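Local coordinates for protein MAU2 chromatid cohesion factor homolog (Saccharomyces cerevisiae, PDB 4XDN) that forms a complex with SCC2 that is required for the association of cohesin with chromosomes, and so takes part in sister chromatid cohesion, at residues E582-S587 / M613-A618; L27-V32 / C77-L82; L252-L257 / P312-Y317; V416-A421 / M450-N455; M143-F148 / C187-Q192. One frame throughout, in Å; residues are numbered along the deposited sequence.

Contact 1: residues E582-S587 / M613-A618; sequences EIYAIS and MNCTVA
Asn-614 carries CG anti to its carbonyl carbon (chi1 -57°) and Ser-587 holds OG between its backbone N and carbonyl carbon (chi1 55°), a pair of settings that sends the amide across to the hydroxyl. The bond from Asn-614 ND2 to Ser-587 OG is weak, 3.2 Å and bent. At about a right angle to the amide chain, Ile-583 brings CG2 to within 3.4 Å of Asn-614 OD1. Beside this polar patch Cys-615 SG approaches Tyr-584 at the ring edge, in plane, 3.8 Å from CE1, a sulfur-aromatic contact; Arg-620 makes a cation-pi contact with the same ring. Consecutive helices 580-593 and 601-618 thus pack as a near-antiparallel pair, their segment axes 146° apart. Replacing Asn-614 by alanine is likely to leave Ser-587 without this donor and open a gap beside the Ile-583 methyl. Since Ser-587 OG is also hydrogen-bonded to His-611 ND1, the serine probably ties the helices through more than the weak amide bond.

Contact 2: residues L27-V32 / C77-L82; sequences LSISQV and CTLSVL
Ile-29 gives the largest surface to this contact, and a single methyl does the touching: CD1 lies 3.7 Å from Leu-79 CD2 and 4.2 Å from Cys-77 CB. With CG1 anti to the backbone N (chi1 -172°) and the chain extended again at chi2, the isoleucine reaches out from the first turn of helix 29-45 and sets its end methyl against both residues, which lie on the same side of it. Leu-79 comes in at a slant, turning only CD2 to it, whereas Cys-77 meets it with its beta carbon. Ile-29 lies inside a capping box formed by Ser-28 and Gln-31, which closes the start of the helix: Gln-31 N donates to Ser-28 OG at 3.1 Å, and Ser-28 N returns a nearly straight bond to Gln-31 OE1 at 3.0 Å. On the other side, Cys-77 and Leu-79 belong to the link between helices 53-76 and 81-98, where Ser-80 is the N-cap of the second helix and its N bonds Glu-83 OE1. Leu-73 of helix 53-76 also packs on Ile-29. The chain of another protein adds aromatic side chains against both Ile-29 and Leu-79, and one of its strands pairs antiparallel with Leu-27 and Ser-28.

Contact 3: residues L252-L257 / P312-Y317; sequences LYAWKL and PMIFHY
The Phe-315 ring meets Leu-252 through CZ, 4.0 Å from CD2, the two side chains running alongside each other in the same direction. That leucine methyl also sits at the edge of the Trp-255 indole, in its plane, and so is shared between two aromatic groups. Two other rings are covered from within their own segments: Pro-312 CA stands 4.0 Å above the centre of the His-316 imidazole, and Lys-256 CD lies 3.5 Å above one face of Tyr-253, offset toward its rim. The tightest contact across the interface involves no ring. Ile-314 holds CG2 anti to its backbone N, which sets this methyl against the helix backbone itself, 3.6 Å from Trp-255 N. Around it, Trp-255 CB is 3.9 Å and Ala-254 CB 4.0 Å from Ile-314 CG2; the small alanine side chain probably allows this close approach. The indole keeps its polar end occupied away from the interface, NE1 bonding Asn-223 OD1. The short helix 312-315, which follows the antiparallel hairpin of strands 297-302 and 305-310, is thereby seated on helix 250-266. Phe-216 of helix 212-228 packs on Leu-252 and Trp-255, helix 369-398 covers Met-313, and apolar side chains of another protein's chain reach Trp-255 and Ile-314.

Contact 4: residues V416-A421 / M450-N455; sequences VRLLQA and MISLLN. With SO4 (sulfate ion), chain C.
Leu-418 overlaps Ile-451 at about a right angle, methyl against methyl, with CD1 of the leucine 4.1 Å from CG2 of the isoleucine. The same CD1 is 4.3 Å from Ser-452 OG, which is hydrogen-bonded back to Val-448 O. Leu-438 of helix 432-440 touches both Leu-418 and Ser-452, and Trp-392 covers the leucine from helix 369-398, so helices 415-426 and 446-466 meet there, another protein's chain also packing on Ile-451. Just before the leucine, at the N-terminal end of helix 415-426, a sulfate is bound, probably from the crystallisation liquor. Val-416 N donates to its O1 at 3.2 Å and Arg-417 N to O4 at 3.0 Å. Arg-417, with CG between its backbone N and carbonyl carbon (chi1 51°), curls back to put NE 3.0 Å from O4, which lies at the guanidinium edge, in plane. Gly-414 N adds a further bond. Amide N-H groups of the first turn, the arginine and the helix dipole would together favour an anion here, while the contact between the helices is mainly apolar.

Contact 5: residues M143-F148 / C187-Q192; sequences MRDSKF and CIKLKQ
Lys-189, at the end of helix 170-189, and Leu-190 after it, both within the Schellman motif that ends the helix, are the two residues that reach the link between helices 126-144 and 147-165. Lys-189 sends its ammonium group toward that link, but NZ stays 4.4 Å from Asp-145 OD1, beyond salt-bridge range, so any attraction is probably loose. Asp-145 OD1 has a firmer partner in Tyr-150 OH, to which it is hydrogen-bonded, and the Tyr-150 side chain also touches both Lys-189 and Leu-190. Asp-145 leaves the helix with positive phi, and Ser-146 then serves as N-cap of the next helix. Leu-190 makes the closer contact. Its side chain leaves with CG anti to the carbonyl carbon (chi1 -76°), which turns a methyl to the link. Leu-190 CD2 lies 3.8 Å from Lys-147 CG and 3.8 Å from Lys-147 O. The two side chains cross at about a right angle. Of its side chain Lys-147 offers only the base, at CG, because the bends at chi3 and chi4 carry the ammonium end away from the leucine. Lys-191 follows with positive phi, reversing the chain out of the helix, and its N bonds Ile-188 O at 2.9 Å. Gln-192, N-cap of helix 193-206, completes the motif with a bond from its N to Cys-187 O, 3.1 Å long.

From the N terminus, contact 2 comes first, closing a loop over helices 29-45 and 53-76 and joining the start of the former to the turn before helix 81-98. Contact 5 follows, bringing both ends of the helical pair 147-165 and 170-189 together, and contact 3 seats helix 312-315 on helix 250-266 across an intervening helix and hairpin. Contact 4 spans helix 432-440, and contact 1 joins the consecutive helices 580-593 and 601-618. All five are in series; none nests in or crosses another. Contacts 3 and 5 have centres about 26 Å apart, whereas those of contacts 1 and 2 are about 92 Å apart, on opposite sides of the chain's centre.

Contact 1: residues E582-S587 / M613-A618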
# COMPACT_ATOMS: atom_id res chain seq x y z
N GLU A 582 -44.19 6.94 10.41
CA GLU A 582 -42.75 6.90 10.20
C GLU A 582 -42.28 5.50 9.83
O GLU A 582 -41.46 5.32 8.94
CB GLU A 582 -42.01 7.38 11.45
CG GLU A 582 -42.17 8.87 11.73
CD GLU A 582 -41.41 9.75 10.76
OE1 GLU A 582 -40.65 9.20 9.92
OE2 GLU A 582 -41.56 10.98 10.83
N ILE A 583 -42.81 4.50 10.54
CA ILE A 583 -42.44 3.11 10.29
C ILE A 583 -42.80 2.71 8.86
O ILE A 583 -42.02 2.05 8.18
CB ILE A 583 -43.14 2.15 11.29
CG1 ILE A 583 -42.57 2.37 12.69
CG2 ILE A 583 -42.93 0.69 10.89
CD1 ILE A 583 -43.40 1.73 13.80
N TYR A 584 -43.99 3.11 8.41
CA TYR A 584 -44.45 2.79 7.06
C TYR A 584 -43.55 3.42 6.00
O TYR A 584 -43.19 2.78 5.02
CB TYR A 584 -45.89 3.26 6.86
CG TYR A 584 -46.38 3.06 5.44
CD1 TYR A 584 -46.94 1.86 5.04
CD2 TYR A 584 -46.28 4.08 4.50
CE1 TYR A 584 -47.39 1.67 3.75
CE2 TYR A 584 -46.72 3.90 3.21
CZ TYR A 584 -47.27 2.70 2.84
OH TYR A 584 -47.72 2.52 1.55
N ALA A 585 -43.21 4.69 6.20
CA ALA A 585 -42.40 5.42 5.23
C ALA A 585 -41.01 4.80 5.10
O ALA A 585 -40.47 4.69 4.00
CB ALA A 585 -42.29 6.88 5.64
N ILE A 586 -40.46 4.37 6.23
CA ILE A 586 -39.13 3.76 6.25
C ILE A 586 -39.17 2.37 5.61
O ILE A 586 -38.29 2.02 4.82
CB ILE A 586 -38.59 3.65 7.69
CG1 ILE A 586 -38.41 5.04 8.29
CG2 ILE A 586 -37.25 2.91 7.71
CD1 ILE A 586 -38.39 5.05 9.79
N SER A 587 -40.17 1.58 5.97
CA SER A 587 -40.30 0.23 5.43
C SER A 587 -40.51 0.27 3.92
O SER A 587 -39.95 -0.54 3.18
CB SER A 587 -41.45 -0.52 6.11
OG SER A 587 -42.65 0.22 6.00
N MET A 613 -46.67 -6.14 7.17
CA MET A 613 -47.24 -5.98 8.50
C MET A 613 -47.70 -4.54 8.68
O MET A 613 -48.83 -4.28 9.08
CB MET A 613 -46.24 -6.35 9.59
CG MET A 613 -45.78 -7.80 9.57
SD MET A 613 -47.14 -8.98 9.52
CE MET A 613 -46.69 -9.91 8.05
N ASN A 614 -46.80 -3.61 8.39
CA ASN A 614 -47.09 -2.19 8.53
C ASN A 614 -48.29 -1.78 7.68
O ASN A 614 -49.09 -0.94 8.08
CB ASN A 614 -45.85 -1.37 8.17
CG ASN A 614 -44.64 -1.75 9.00
OD1 ASN A 614 -44.75 -2.09 10.17
ND2 ASN A 614 -43.47 -1.72 8.38
N CYS A 615 -48.41 -2.38 6.50
CA CYS A 615 -49.59 -2.17 5.66
C CYS A 615 -50.83 -2.76 6.33
O CYS A 615 -51.88 -2.12 6.38
CB CYS A 615 -49.39 -2.81 4.29
SG CYS A 615 -48.17 -1.99 3.24
N THR A 616 -50.68 -3.97 6.85
CA THR A 616 -51.78 -4.66 7.53
C THR A 616 -52.28 -3.89 8.75
O THR A 616 -53.48 -3.74 8.95
CB THR A 616 -51.35 -6.08 7.96
OG1 THR A 616 -50.88 -6.81 6.82
CG2 THR A 616 -52.51 -6.83 8.61
N VAL A 617 -51.35 -3.41 9.56
CA VAL A 617 -51.69 -2.64 10.75
C VAL A 617 -52.37 -1.33 10.36
O VAL A 617 -53.37 -0.93 10.96
CB VAL A 617 -50.44 -2.35 11.62
CG1 VAL A 617 -50.78 -1.43 12.79
CG2 VAL A 617 -49.84 -3.64 12.14
N ALA A 618 -51.82 -0.66 9.35
CA ALA A 618 -52.35 0.63 8.91
C ALA A 618 -53.66 0.48 8.14
O ALA A 618 -54.31 1.47 7.81
CB ALA A 618 -51.31 1.35 8.05

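Contact 2: residues L27-V32 / C77-L82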
# COMPACT_ATOMS: atom_id res chain seq x y z
N LEU A 27 46.70 3.97 -19.99
CA LEU A 27 45.85 5.15 -20.11
C LEU A 27 46.09 6.02 -18.88
O LEU A 27 46.49 5.51 -17.83
CB LEU A 27 44.37 4.77 -20.23
CG LEU A 27 43.91 4.20 -21.57
CD1 LEU A 27 42.50 3.64 -21.45
CD2 LEU A 27 43.98 5.25 -22.66
N SER A 28 45.84 7.32 -19.00
CA SER A 28 46.02 8.21 -17.86
C SER A 28 44.96 7.90 -16.81
O SER A 28 43.92 7.32 -17.12
CB SER A 28 45.94 9.68 -18.28
OG SER A 28 44.60 10.08 -18.51
N ILE A 29 45.23 8.28 -15.57
CA ILE A 29 44.33 7.98 -14.47
C ILE A 29 42.96 8.63 -14.69
O ILE A 29 41.93 8.05 -14.36
CB ILE A 29 44.93 8.44 -13.11
CG1 ILE A 29 44.07 7.94 -11.95
CG2 ILE A 29 45.09 9.96 -13.08
CD1 ILE A 29 44.76 8.03 -10.60
N SER A 30 42.95 9.83 -15.27
CA SER A 30 41.70 10.53 -15.54
C SER A 30 40.95 9.89 -16.71
O SER A 30 39.72 9.89 -16.73
CB SER A 30 41.97 12.00 -15.84
OG SER A 30 42.77 12.16 -17.00
N GLN A 31 41.68 9.35 -17.67
CA GLN A 31 41.06 8.69 -18.82
C GLN A 31 40.36 7.40 -18.41
O GLN A 31 39.28 7.10 -18.89
CB GLN A 31 42.11 8.42 -19.90
CG GLN A 31 42.44 9.64 -20.75
CD GLN A 31 43.71 9.49 -21.56
OE1 GLN A 31 44.50 8.58 -21.33
NE2 GLN A 31 43.92 10.39 -22.51
N VAL A 32 40.98 6.66 -17.50
CA VAL A 32 40.38 5.43 -16.98
C VAL A 32 39.13 5.77 -16.18
O VAL A 32 38.10 5.09 -16.29
CB VAL A 32 41.36 4.65 -16.09
CG1 VAL A 32 40.68 3.45 -15.43
CG2 VAL A 32 42.56 4.19 -16.90
N CYS A 77 46.52 1.85 -8.84
CA CYS A 77 46.91 3.24 -8.61
C CYS A 77 46.99 3.58 -7.13
O CYS A 77 46.37 2.91 -6.30
CB CYS A 77 45.94 4.20 -9.30
SG CYS A 77 45.69 3.88 -11.05
N THR A 78 47.75 4.62 -6.83
CA THR A 78 47.80 5.19 -5.49
C THR A 78 46.84 6.37 -5.42
O THR A 78 47.17 7.47 -5.84
CB THR A 78 49.22 5.65 -5.12
OG1 THR A 78 50.14 4.57 -5.31
CG2 THR A 78 49.27 6.12 -3.67
N LEU A 79 45.65 6.12 -4.89
CA LEU A 79 44.62 7.15 -4.79
C LEU A 79 44.70 7.86 -3.44
O LEU A 79 44.99 7.24 -2.42
CB LEU A 79 43.23 6.55 -4.98
CG LEU A 79 43.00 5.73 -6.25
CD1 LEU A 79 41.57 5.23 -6.30
CD2 LEU A 79 43.33 6.55 -7.49
N SER A 80 44.43 9.17 -3.45
CA SER A 80 44.29 9.92 -2.21
C SER A 80 43.00 9.50 -1.53
O SER A 80 42.20 8.78 -2.12
CB SER A 80 44.30 11.43 -2.48
OG SER A 80 43.22 11.80 -3.32
N VAL A 81 42.80 9.95 -0.29
CA VAL A 81 41.60 9.57 0.46
C VAL A 81 40.34 10.05 -0.24
O VAL A 81 39.34 9.33 -0.30
CB VAL A 81 41.62 10.12 1.91
CG1 VAL A 81 42.63 9.35 2.75
CG2 VAL A 81 41.92 11.62 1.93
N LEU A 82 40.37 11.26 -0.79
CA LEU A 82 39.21 11.82 -1.47
C LEU A 82 38.94 11.10 -2.79
O LEU A 82 37.80 10.80 -3.12
CB LEU A 82 39.40 13.32 -1.72
CG LEU A 82 39.25 14.23 -0.50
CD1 LEU A 82 39.55 15.67 -0.88
CD2 LEU A 82 37.86 14.12 0.12

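Contact 3: residues L252-L257 / P312-Y317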
# COMPACT_ATOMS: atom_id res chain seq x y z
N LEU A 252 7.15 17.05 -1.81
CA LEU A 252 6.75 16.49 -0.53
C LEU A 252 5.32 16.88 -0.16
O LEU A 252 4.63 16.12 0.52
CB LEU A 252 7.71 16.93 0.58
CG LEU A 252 9.13 16.33 0.52
CD1 LEU A 252 10.00 16.95 1.61
CD2 LEU A 252 9.10 14.82 0.65
N TYR A 253 4.87 18.04 -0.61
CA TYR A 253 3.51 18.47 -0.32
C TYR A 253 2.50 17.63 -1.10
O TYR A 253 1.41 17.35 -0.61
CB TYR A 253 3.32 19.95 -0.65
CG TYR A 253 2.07 20.53 -0.02
CD1 TYR A 253 2.07 20.95 1.31
CD2 TYR A 253 0.88 20.64 -0.74
CE1 TYR A 253 0.93 21.47 1.89
CE2 TYR A 253 -0.26 21.16 -0.16
CZ TYR A 253 -0.23 21.57 1.15
OH TYR A 253 -1.37 22.09 1.73
N ALA A 254 2.87 17.22 -2.31
CA ALA A 254 2.03 16.32 -3.09
C ALA A 254 1.84 15.01 -2.33
O ALA A 254 0.77 14.40 -2.38
CB ALA A 254 2.63 16.07 -4.46
N TRP A 255 2.89 14.60 -1.63
CA TRP A 255 2.86 13.39 -0.82
C TRP A 255 1.93 13.58 0.36
O TRP A 255 1.19 12.68 0.74
CB TRP A 255 4.27 13.03 -0.35
CG TRP A 255 4.40 11.70 0.32
CD1 TRP A 255 3.49 10.68 0.32
CD2 TRP A 255 5.51 11.24 1.10
NE1 TRP A 255 3.97 9.62 1.05
CE2 TRP A 255 5.20 9.94 1.54
CE3 TRP A 255 6.73 11.81 1.47
CZ2 TRP A 255 6.08 9.19 2.33
CZ3 TRP A 255 7.60 11.06 2.26
CH2 TRP A 255 7.27 9.77 2.68
N LYS A 256 1.98 14.77 0.95
CA LYS A 256 1.08 15.12 2.05
C LYS A 256 -0.37 15.01 1.59
O LYS A 256 -1.19 14.39 2.25
CB LYS A 256 1.38 16.54 2.56
CG LYS A 256 0.44 17.05 3.64
CD LYS A 256 -0.16 18.40 3.24
CE LYS A 256 -1.07 18.95 4.32
NZ LYS A 256 -2.29 19.60 3.75
N LEU A 257 -0.66 15.62 0.44
CA LEU A 257 -2.02 15.62 -0.10
C LEU A 257 -2.48 14.20 -0.42
O LEU A 257 -3.63 13.84 -0.17
CB LEU A 257 -2.09 16.49 -1.35
CG LEU A 257 -1.87 17.99 -1.12
CD1 LEU A 257 -1.76 18.71 -2.45
CD2 LEU A 257 -2.99 18.58 -0.28
N PRO A 312 8.76 8.71 -7.52
CA PRO A 312 8.34 9.06 -8.89
C PRO A 312 6.83 9.00 -9.13
O PRO A 312 6.34 9.73 -9.99
CB PRO A 312 9.08 8.02 -9.75
CG PRO A 312 9.41 6.91 -8.83
CD PRO A 312 9.64 7.53 -7.50
N MET A 313 6.11 8.16 -8.40
CA MET A 313 4.65 8.07 -8.56
C MET A 313 3.96 9.32 -8.03
O MET A 313 2.85 9.66 -8.46
CB MET A 313 4.10 6.84 -7.84
CG MET A 313 4.65 5.52 -8.33
SD MET A 313 3.93 4.97 -9.88
CE MET A 313 5.20 3.82 -10.41
N ILE A 314 4.62 10.00 -7.10
CA ILE A 314 4.04 11.15 -6.41
C ILE A 314 4.69 12.46 -6.85
O ILE A 314 4.03 13.50 -6.87
CB ILE A 314 4.18 10.99 -4.87
CG1 ILE A 314 3.57 9.66 -4.41
CG2 ILE A 314 3.54 12.16 -4.13
CD1 ILE A 314 2.07 9.51 -4.71
N PHE A 315 5.96 12.40 -7.21
CA PHE A 315 6.73 13.59 -7.55
C PHE A 315 6.58 13.99 -9.02
O PHE A 315 6.83 15.14 -9.38
CB PHE A 315 8.21 13.39 -7.22
CG PHE A 315 8.51 13.32 -5.74
CD1 PHE A 315 7.49 13.35 -4.80
CD2 PHE A 315 9.82 13.23 -5.30
CE1 PHE A 315 7.78 13.29 -3.45
CE2 PHE A 315 10.11 13.17 -3.95
CZ PHE A 315 9.09 13.20 -3.02
N HIS A 316 6.18 13.05 -9.86
CA HIS A 316 5.93 13.33 -11.27
C HIS A 316 4.45 13.64 -11.50
O HIS A 316 3.57 12.92 -11.02
CB HIS A 316 6.37 12.16 -12.15
CG HIS A 316 7.83 11.84 -12.05
ND1 HIS A 316 8.66 12.45 -11.13
CD2 HIS A 316 8.60 10.98 -12.75
CE1 HIS A 316 9.89 11.98 -11.27
NE2 HIS A 316 9.88 11.08 -12.25
N TYR A 317 4.18 14.71 -12.23
CA TYR A 317 2.81 15.22 -12.39
C TYR A 317 1.85 14.21 -13.01
O TYR A 317 0.75 14.01 -12.49
CB TYR A 317 2.83 16.50 -13.24
CG TYR A 317 1.45 17.05 -13.51
CD1 TYR A 317 0.64 17.50 -12.47
CD2 TYR A 317 0.95 17.13 -14.81
CE1 TYR A 317 -0.62 18.00 -12.71
CE2 TYR A 317 -0.31 17.64 -15.06
CZ TYR A 317 -1.09 18.07 -14.01
OH TYR A 317 -2.35 18.58 -14.25

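Contact 4: residues V416-A421 / M450-N455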
# COMPACT_ATOMS: atom_id res chain seq x y z
N VAL A 416 -7.54 -12.70 -4.36
CA VAL A 416 -8.07 -13.70 -5.29
C VAL A 416 -8.95 -14.71 -4.57
O VAL A 416 -10.07 -14.99 -5.02
CB VAL A 416 -6.93 -14.45 -6.02
CG1 VAL A 416 -7.46 -15.65 -6.81
CG2 VAL A 416 -6.19 -13.50 -6.94
N ARG A 417 -8.46 -15.26 -3.47
CA ARG A 417 -9.21 -16.28 -2.74
C ARG A 417 -10.33 -15.67 -1.90
O ARG A 417 -11.23 -16.38 -1.45
CB ARG A 417 -8.27 -17.11 -1.86
CG ARG A 417 -7.34 -16.33 -0.95
CD ARG A 417 -6.01 -17.07 -0.76
NE ARG A 417 -4.93 -16.16 -0.39
CZ ARG A 417 -4.04 -16.38 0.58
NH1 ARG A 417 -4.07 -17.49 1.30
NH2 ARG A 417 -3.10 -15.47 0.82
N LEU A 418 -10.29 -14.35 -1.71
CA LEU A 418 -11.41 -13.65 -1.09
C LEU A 418 -12.59 -13.64 -2.06
O LEU A 418 -13.71 -13.99 -1.70
CB LEU A 418 -11.04 -12.22 -0.70
CG LEU A 418 -12.20 -11.34 -0.21
CD1 LEU A 418 -12.93 -12.00 0.96
CD2 LEU A 418 -11.72 -9.96 0.18
N LEU A 419 -12.31 -13.24 -3.30
CA LEU A 419 -13.33 -13.24 -4.35
C LEU A 419 -13.85 -14.65 -4.60
O LEU A 419 -15.02 -14.83 -4.94
CB LEU A 419 -12.76 -12.65 -5.65
CG LEU A 419 -12.64 -11.13 -5.70
CD1 LEU A 419 -11.87 -10.71 -6.95
CD2 LEU A 419 -14.01 -10.47 -5.67
N GLN A 420 -12.98 -15.64 -4.43
CA GLN A 420 -13.38 -17.03 -4.59
C GLN A 420 -14.26 -17.48 -3.43
O GLN A 420 -15.22 -18.23 -3.62
CB GLN A 420 -12.14 -17.92 -4.70
CG GLN A 420 -12.45 -19.41 -4.76
CD GLN A 420 -13.42 -19.78 -5.87
OE1 GLN A 420 -13.45 -19.13 -6.92
NE2 GLN A 420 -14.22 -20.81 -5.64
N ALA A 421 -13.93 -17.02 -2.22
CA ALA A 421 -14.71 -17.36 -1.04
C ALA A 421 -16.11 -16.76 -1.13
O ALA A 421 -17.10 -17.41 -0.78
CB ALA A 421 -14.01 -16.87 0.22
N MET A 450 -10.53 -9.66 8.40
CA MET A 450 -11.72 -9.24 9.10
C MET A 450 -12.97 -9.35 8.24
O MET A 450 -14.04 -9.71 8.73
CB MET A 450 -11.55 -7.81 9.61
CG MET A 450 -10.66 -7.71 10.84
SD MET A 450 -10.81 -6.14 11.72
CE MET A 450 -12.55 -6.21 12.19
N ILE A 451 -12.85 -9.04 6.95
CA ILE A 451 -13.94 -9.26 6.01
C ILE A 451 -14.29 -10.74 6.02
O ILE A 451 -15.47 -11.11 6.02
CB ILE A 451 -13.57 -8.81 4.57
CG1 ILE A 451 -13.45 -7.29 4.51
CG2 ILE A 451 -14.61 -9.30 3.56
CD1 ILE A 451 -12.89 -6.76 3.21
N SER A 452 -13.26 -11.59 6.03
CA SER A 452 -13.46 -13.03 6.05
C SER A 452 -14.15 -13.47 7.34
O SER A 452 -15.03 -14.33 7.31
CB SER A 452 -12.11 -13.75 5.91
OG SER A 452 -11.45 -13.36 4.71
N LEU A 453 -13.76 -12.88 8.46
CA LEU A 453 -14.33 -13.25 9.76
C LEU A 453 -15.77 -12.78 9.89
O LEU A 453 -16.59 -13.47 10.50
CB LEU A 453 -13.48 -12.68 10.90
CG LEU A 453 -12.15 -13.38 11.19
CD1 LEU A 453 -11.34 -12.57 12.19
CD2 LEU A 453 -12.38 -14.80 11.70
N LEU A 454 -16.07 -11.62 9.33
CA LEU A 454 -17.41 -11.05 9.43
C LEU A 454 -18.40 -11.82 8.56
O LEU A 454 -19.52 -12.11 9.00
CB LEU A 454 -17.40 -9.57 9.04
CG LEU A 454 -16.76 -8.61 10.04
CD1 LEU A 454 -16.66 -7.22 9.45
CD2 LEU A 454 -17.55 -8.56 11.34
N ASN A 455 -17.99 -12.15 7.34
CA ASN A 455 -18.81 -13.00 6.48
C ASN A 455 -18.99 -14.37 7.13
O ASN A 455 -20.07 -14.95 7.09
CB ASN A 455 -18.18 -13.16 5.10
CG ASN A 455 -18.35 -11.94 4.23
OD1 ASN A 455 -19.37 -11.26 4.29
ND2 ASN A 455 -17.34 -11.65 3.41
S SO4 C . -4.20 -14.37 -3.46
O1 SO4 C . -4.33 -13.20 -4.33
O2 SO4 C . -3.67 -15.50 -4.22
O3 SO4 C . -3.30 -14.06 -2.36
O4 SO4 C . -5.51 -14.73 -2.94

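Contact 5: residues M143-F148 / C187-Q192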
# COMPACT_ATOMS: atom_id res chain seq x y z
N MET A 143 18.85 -3.35 0.16
CA MET A 143 18.99 -4.11 -1.08
C MET A 143 19.10 -5.60 -0.79
O MET A 143 18.52 -6.42 -1.50
CB MET A 143 20.22 -3.65 -1.86
CG MET A 143 19.96 -2.51 -2.84
SD MET A 143 18.67 -2.80 -4.06
CE MET A 143 18.91 -4.53 -4.43
N ARG A 144 19.85 -5.95 0.26
CA ARG A 144 19.92 -7.33 0.73
C ARG A 144 18.53 -7.87 1.02
O ARG A 144 18.17 -8.96 0.58
CB ARG A 144 20.78 -7.42 1.99
CG ARG A 144 22.28 -7.42 1.77
CD ARG A 144 23.00 -7.55 3.10
NE ARG A 144 24.28 -8.26 2.98
CZ ARG A 144 25.48 -7.68 2.98
NH1 ARG A 144 25.61 -6.36 3.09
NH2 ARG A 144 26.57 -8.43 2.87
N ASP A 145 17.76 -7.08 1.76
CA ASP A 145 16.42 -7.48 2.20
C ASP A 145 16.47 -8.81 2.94
O ASP A 145 15.66 -9.71 2.70
CB ASP A 145 15.47 -7.56 1.01
CG ASP A 145 14.01 -7.42 1.41
OD1 ASP A 145 13.73 -6.65 2.36
OD2 ASP A 145 13.16 -8.07 0.79
N SER A 146 17.43 -8.93 3.86
CA SER A 146 17.63 -10.13 4.66
C SER A 146 17.44 -9.82 6.14
O SER A 146 18.00 -8.85 6.65
CB SER A 146 19.03 -10.70 4.42
OG SER A 146 19.32 -11.75 5.33
N LYS A 147 16.64 -10.64 6.82
CA LYS A 147 16.34 -10.41 8.23
C LYS A 147 17.61 -10.44 9.07
O LYS A 147 17.80 -9.61 9.96
CB LYS A 147 15.35 -11.45 8.75
CG LYS A 147 15.09 -11.35 10.25
CD LYS A 147 13.84 -12.09 10.68
CE LYS A 147 13.96 -13.59 10.44
NZ LYS A 147 13.32 -14.38 11.53
N PHE A 148 18.48 -11.40 8.78
CA PHE A 148 19.75 -11.56 9.49
C PHE A 148 20.58 -10.28 9.44
O PHE A 148 21.10 -9.83 10.45
CB PHE A 148 20.54 -12.73 8.90
CG PHE A 148 21.88 -12.93 9.53
CD1 PHE A 148 22.01 -13.58 10.74
CD2 PHE A 148 23.03 -12.46 8.90
CE1 PHE A 148 23.26 -13.77 11.32
CE2 PHE A 148 24.27 -12.65 9.47
CZ PHE A 148 24.39 -13.30 10.68
N CYS A 187 13.73 -0.98 11.54
CA CYS A 187 12.71 -1.55 12.41
C CYS A 187 11.48 -1.94 11.60
O CYS A 187 10.89 -2.99 11.82
CB CYS A 187 12.33 -0.58 13.53
SG CYS A 187 13.53 -0.46 14.87
N ILE A 188 11.10 -1.08 10.65
CA ILE A 188 9.94 -1.36 9.80
C ILE A 188 10.15 -2.66 9.03
O ILE A 188 9.26 -3.52 9.01
CB ILE A 188 9.69 -0.21 8.79
CG1 ILE A 188 9.24 1.05 9.54
CG2 ILE A 188 8.62 -0.61 7.77
CD1 ILE A 188 9.12 2.29 8.67
N LYS A 189 11.32 -2.81 8.43
CA LYS A 189 11.64 -4.02 7.66
C LYS A 189 11.65 -5.26 8.55
O LYS A 189 11.33 -6.36 8.08
CB LYS A 189 13.00 -3.86 6.97
CG LYS A 189 13.00 -2.86 5.82
CD LYS A 189 12.05 -3.29 4.71
CE LYS A 189 12.25 -2.46 3.45
NZ LYS A 189 11.37 -2.92 2.34
N LEU A 190 12.01 -5.09 9.81
CA LEU A 190 12.03 -6.20 10.76
C LEU A 190 10.66 -6.41 11.40
O LEU A 190 10.48 -7.33 12.20
CB LEU A 190 13.08 -5.95 11.84
CG LEU A 190 14.53 -6.18 11.42
CD1 LEU A 190 15.48 -5.62 12.47
CD2 LEU A 190 14.80 -7.67 11.21
N LYS A 191 9.70 -5.56 11.03
CA LYS A 191 8.33 -5.66 11.53
C LYS A 191 8.27 -5.59 13.05
O LYS A 191 7.56 -6.37 13.69
CB LYS A 191 7.68 -6.96 11.03
CG LYS A 191 7.58 -7.03 9.51
CD LYS A 191 6.89 -8.30 9.05
CE LYS A 191 6.43 -8.18 7.61
NZ LYS A 191 5.40 -7.11 7.42
N GLN A 192 9.03 -4.66 13.61
CA GLN A 192 9.01 -4.40 15.05
C GLN A 192 8.15 -3.17 15.31
O GLN A 192 8.66 -2.10 15.66
CB GLN A 192 10.43 -4.20 15.58
CG GLN A 192 11.31 -5.42 15.41
CD GLN A 192 12.74 -5.18 15.84
OE1 GLN A 192 13.16 -4.03 15.99
NE2 GLN A 192 13.48 -6.25 16.06